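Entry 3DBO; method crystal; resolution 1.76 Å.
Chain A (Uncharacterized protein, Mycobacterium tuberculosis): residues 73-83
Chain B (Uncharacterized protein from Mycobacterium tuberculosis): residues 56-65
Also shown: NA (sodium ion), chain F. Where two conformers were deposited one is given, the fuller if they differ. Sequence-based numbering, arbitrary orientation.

Chain A 73-83: GLRNDLAVLAG
Chain B 56-65: AELRVGVLAA

Both stretches are helical, and they belong to two different polypeptides. In chain A the stretch is helical through its middle, and its i to i+4 ladder is regular: Asp A77 N to Gly A73 O is 3.1 Å, Leu A78 N to Leu A74 O 2.8 Å, Leu A81 N to Asp A77 O 3.0 Å and Ala A82 N to Leu A78 O 2.7 Å. From Leu A74 to Val A80 phi lies between -60° and -70° and psi between -30° and -49°; Leu A81 follows at -91/-27, whereas Ala A82 lies at -148/29 and Gly A83 at -92/3. In chain B the helix enters from earlier in the sequence and runs to Ala B64, with Val B60 N to Ala B56 O at 2.9 Å and Ala B64 N to Val B60 O at 2.8 Å. Ala B65, at -55/134, is the first residue to leave helical values.

The axes approach to 10.1 Å, and their N-to-C directions make an angle of 106°, so the helices cross steeply. The register is fixed by two CA pairs: Leu A74 CA to Gly B61 CA at 6.3 Å and Leu A78 CA to Glu B57 CA at 7.3 Å. Together the stretches bury 389 Å², and no hydrogen bond links them; the contact rests on packing.

From chain A, Leu A74, Asp A77, Leu A78, Leu A81 and Ala A82 all point their CA-to-CB bonds toward chain B, a spacing of three and four residues that lines up one helical face. Leu A74 (chi1 t, chi2 p) places CD1 3.4 Å from Gly B61 CA. The glycine makes this possible: an ideal CB on Gly B61 would lie 2.7 Å from Leu A74 CD1, a clash. Leu A74 CD2 also comes to 4.0 Å from Leu B58 CD2. Leu B58 (m, t) starts away from chain A, but the end of its side chain comes nearer, completing an apolar pair.

One turn later, Leu A78 (m, t) sets CD2 3.5 Å from Glu B57 O and 4.0 Å from Glu B57 CB. Glu B57 O accepts a hydrogen bond from Gly B61 N at 3.0 Å within its own helix, and the leucine methyl packs against it without bonding. The CA-to-CB bond of Glu B57 points sideways, and the side chain (m, t, chi3 -22°) reaches Ala A82, with Glu B57 OE2 3.6 Å from Ala A82 CB. This is a van der Waals contact; both carboxylate oxygens have hydrogen-bonding partners elsewhere in the structure.

Leu A81 (m, chi2 158°) supplies another apolar cluster. Leu A81 CD1 lies 3.3 Å from Val B60 CG1, a tight methyl contact with the valine in t, and 4.1 Å from Ala B64 CB. Asp A77 (m, chi2 4°) also approaches that alanine, Asp A77 OD2 to Ala B64 CB being 4.0 Å, while OD2 is hydrogen-bonded elsewhere.

At the C-terminal end of the chain B stretch, a sodium ion, NA, is bound by Val B62 O at 2.8 Å and Ala B65 O at 2.7 Å, with one further ligand from elsewhere in the structure.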

# COMPACT_ATOMS: atom_id res chain seq x y z
N GLY A 73 -5.38 -15.00 -2.28
CA GLY A 73 -4.28 -15.77 -1.74
C GLY A 73 -2.96 -15.01 -1.61
O GLY A 73 -2.06 -15.45 -0.89
N LEU A 74 -2.84 -13.87 -2.29
CA LEU A 74 -1.64 -13.03 -2.13
C LEU A 74 -1.50 -12.52 -0.69
O LEU A 74 -0.39 -12.31 -0.21
CB LEU A 74 -1.60 -11.87 -3.13
CG LEU A 74 -0.32 -11.02 -3.18
CD1 LEU A 74 0.91 -11.86 -3.43
CD2 LEU A 74 -0.42 -9.90 -4.22
N ARG A 75 -2.64 -12.32 -0.01
CA ARG A 75 -2.61 -11.94 1.41
C ARG A 75 -1.90 -12.99 2.24
O ARG A 75 -1.14 -12.65 3.14
CB ARG A 75 -4.02 -11.74 1.97
CG ARG A 75 -4.65 -10.48 1.47
CD ARG A 75 -5.84 -10.05 2.34
NE ARG A 75 -6.31 -8.75 1.86
CZ ARG A 75 -7.12 -8.59 0.81
NH1 ARG A 75 -7.57 -9.65 0.15
NH2 ARG A 75 -7.49 -7.37 0.43
N ASN A 76 -2.17 -14.26 1.93
CA ASN A 76 -1.54 -15.39 2.60
C ASN A 76 -0.04 -15.42 2.34
O ASN A 76 0.75 -15.55 3.28
CB ASN A 76 -2.17 -16.72 2.19
CG ASN A 76 -3.55 -16.96 2.81
OD1 ASN A 76 -3.91 -18.11 3.10
ND2 ASN A 76 -4.32 -15.89 3.02
N ASP A 77 0.34 -15.30 1.07
CA ASP A 77 1.75 -15.32 0.69
C ASP A 77 2.49 -14.15 1.34
O ASP A 77 3.61 -14.32 1.84
CB ASP A 77 1.93 -15.32 -0.84
CG ASP A 77 1.53 -16.65 -1.48
OD1 ASP A 77 1.04 -17.53 -0.74
OD2 ASP A 77 1.67 -16.80 -2.72
N LEU A 78 1.87 -12.97 1.36
CA LEU A 78 2.50 -11.81 1.99
C LEU A 78 2.59 -11.91 3.53
O LEU A 78 3.52 -11.37 4.13
CB LEU A 78 1.89 -10.47 1.51
CG LEU A 78 2.04 -10.10 0.01
CD1 LEU A 78 1.36 -8.78 -0.30
CD2 LEU A 78 3.51 -10.07 -0.51
N ALA A 79 1.65 -12.60 4.17
CA ALA A 79 1.76 -12.85 5.62
C ALA A 79 3.04 -13.65 5.94
O ALA A 79 3.76 -13.37 6.91
CB ALA A 79 0.52 -13.55 6.16
N VAL A 80 3.32 -14.64 5.10
CA VAL A 80 4.51 -15.49 5.22
C VAL A 80 5.80 -14.72 4.90
O VAL A 80 6.79 -14.83 5.64
CB VAL A 80 4.40 -16.75 4.32
CG1 VAL A 80 5.72 -17.51 4.25
CG2 VAL A 80 3.29 -17.67 4.82
N LEU A 81 5.77 -13.91 3.84
CA LEU A 81 6.98 -13.24 3.30
C LEU A 81 7.29 -11.83 3.86
O LEU A 81 8.45 -11.40 3.87
CB LEU A 81 6.92 -13.21 1.78
CG LEU A 81 6.83 -14.60 1.13
CD1 LEU A 81 6.25 -14.57 -0.27
CD2 LEU A 81 8.17 -15.27 1.13
N ALA A 82 6.25 -11.12 4.31
CA ALA A 82 6.38 -9.73 4.73
C ALA A 82 5.39 -9.38 5.86
O ALA A 82 4.95 -8.22 5.99
CB ALA A 82 6.17 -8.79 3.53
N GLY A 83 5.05 -10.40 6.66
CA GLY A 83 4.06 -10.25 7.74
C GLY A 83 4.69 -9.87 9.07
O GLY A 83 3.99 -9.74 10.08
N ALA B 56 7.54 -3.78 -4.48
CA ALA B 56 8.24 -4.96 -3.98
C ALA B 56 7.30 -6.12 -3.65
O ALA B 56 7.54 -7.27 -3.99
CB ALA B 56 9.05 -4.58 -2.73
N GLU B 57 6.21 -5.80 -2.96
CA GLU B 57 5.28 -6.82 -2.51
C GLU B 57 4.52 -7.49 -3.66
O GLU B 57 4.37 -8.71 -3.66
CB GLU B 57 4.35 -6.24 -1.45
CG GLU B 57 5.12 -6.06 -0.13
CD GLU B 57 4.27 -5.56 1.03
OE1 GLU B 57 3.20 -4.96 0.78
OE2 GLU B 57 4.69 -5.76 2.20
N LEU B 58 4.10 -6.69 -4.63
CA LEU B 58 3.45 -7.23 -5.85
C LEU B 58 4.43 -8.09 -6.65
O LEU B 58 4.06 -9.13 -7.20
CB LEU B 58 2.86 -6.10 -6.69
CG LEU B 58 1.72 -5.30 -6.03
CD1 LEU B 58 1.28 -4.22 -6.98
CD2 LEU B 58 0.57 -6.24 -5.63
N ARG B 59 5.70 -7.68 -6.67
CA ARG B 59 6.72 -8.45 -7.39
C ARG B 59 7.00 -9.78 -6.71
O ARG B 59 7.08 -10.80 -7.36
CB ARG B 59 7.99 -7.62 -7.59
CG ARG B 59 8.94 -8.16 -8.64
CD ARG B 59 10.15 -7.24 -8.79
NE ARG B 59 10.87 -7.55 -10.02
CZ ARG B 59 11.87 -8.43 -10.11
NH1 ARG B 59 12.32 -9.06 -9.03
NH2 ARG B 59 12.44 -8.66 -11.29
N VAL B 60 7.12 -9.78 -5.38
CA VAL B 60 7.29 -11.04 -4.68
C VAL B 60 6.07 -11.95 -4.91
O VAL B 60 6.22 -13.17 -5.07
CB VAL B 60 7.32 -10.83 -3.14
CG1 VAL B 60 7.14 -12.16 -2.40
CG2 VAL B 60 8.60 -10.17 -2.72
N GLY B 61 4.88 -11.34 -4.98
CA GLY B 61 3.66 -12.09 -5.35
C GLY B 61 3.80 -12.87 -6.66
O GLY B 61 3.42 -14.06 -6.73
N VAL B 62 4.34 -12.21 -7.69
CA VAL B 62 4.56 -12.86 -9.00
C VAL B 62 5.51 -14.03 -8.84
O VAL B 62 5.26 -15.13 -9.33
CB VAL B 62 5.08 -11.86 -10.07
CG1 VAL B 62 5.49 -12.57 -11.36
CG2 VAL B 62 4.05 -10.75 -10.37
N LEU B 63 6.61 -13.80 -8.11
CA LEU B 63 7.64 -14.82 -7.96
C LEU B 63 7.23 -16.00 -7.08
O LEU B 63 7.75 -17.11 -7.23
CB LEU B 63 8.93 -14.17 -7.46
CG LEU B 63 9.53 -13.08 -8.37
CD1 LEU B 63 10.78 -12.55 -7.70
CD2 LEU B 63 9.83 -13.64 -9.78
N ALA B 64 6.30 -15.76 -6.16
CA ALA B 64 5.82 -16.81 -5.24
C ALA B 64 4.66 -17.64 -5.79
O ALA B 64 4.35 -18.70 -5.23
CB ALA B 64 5.40 -16.18 -3.92
N ALA B 65 4.02 -17.15 -6.84
CA ALA B 65 2.79 -17.78 -7.35
C ALA B 65 3.04 -19.25 -7.66
O ALA B 65 4.04 -19.59 -8.29
CB ALA B 65 2.25 -17.03 -8.58
NA NA F . 5.68 -17.87 -9.63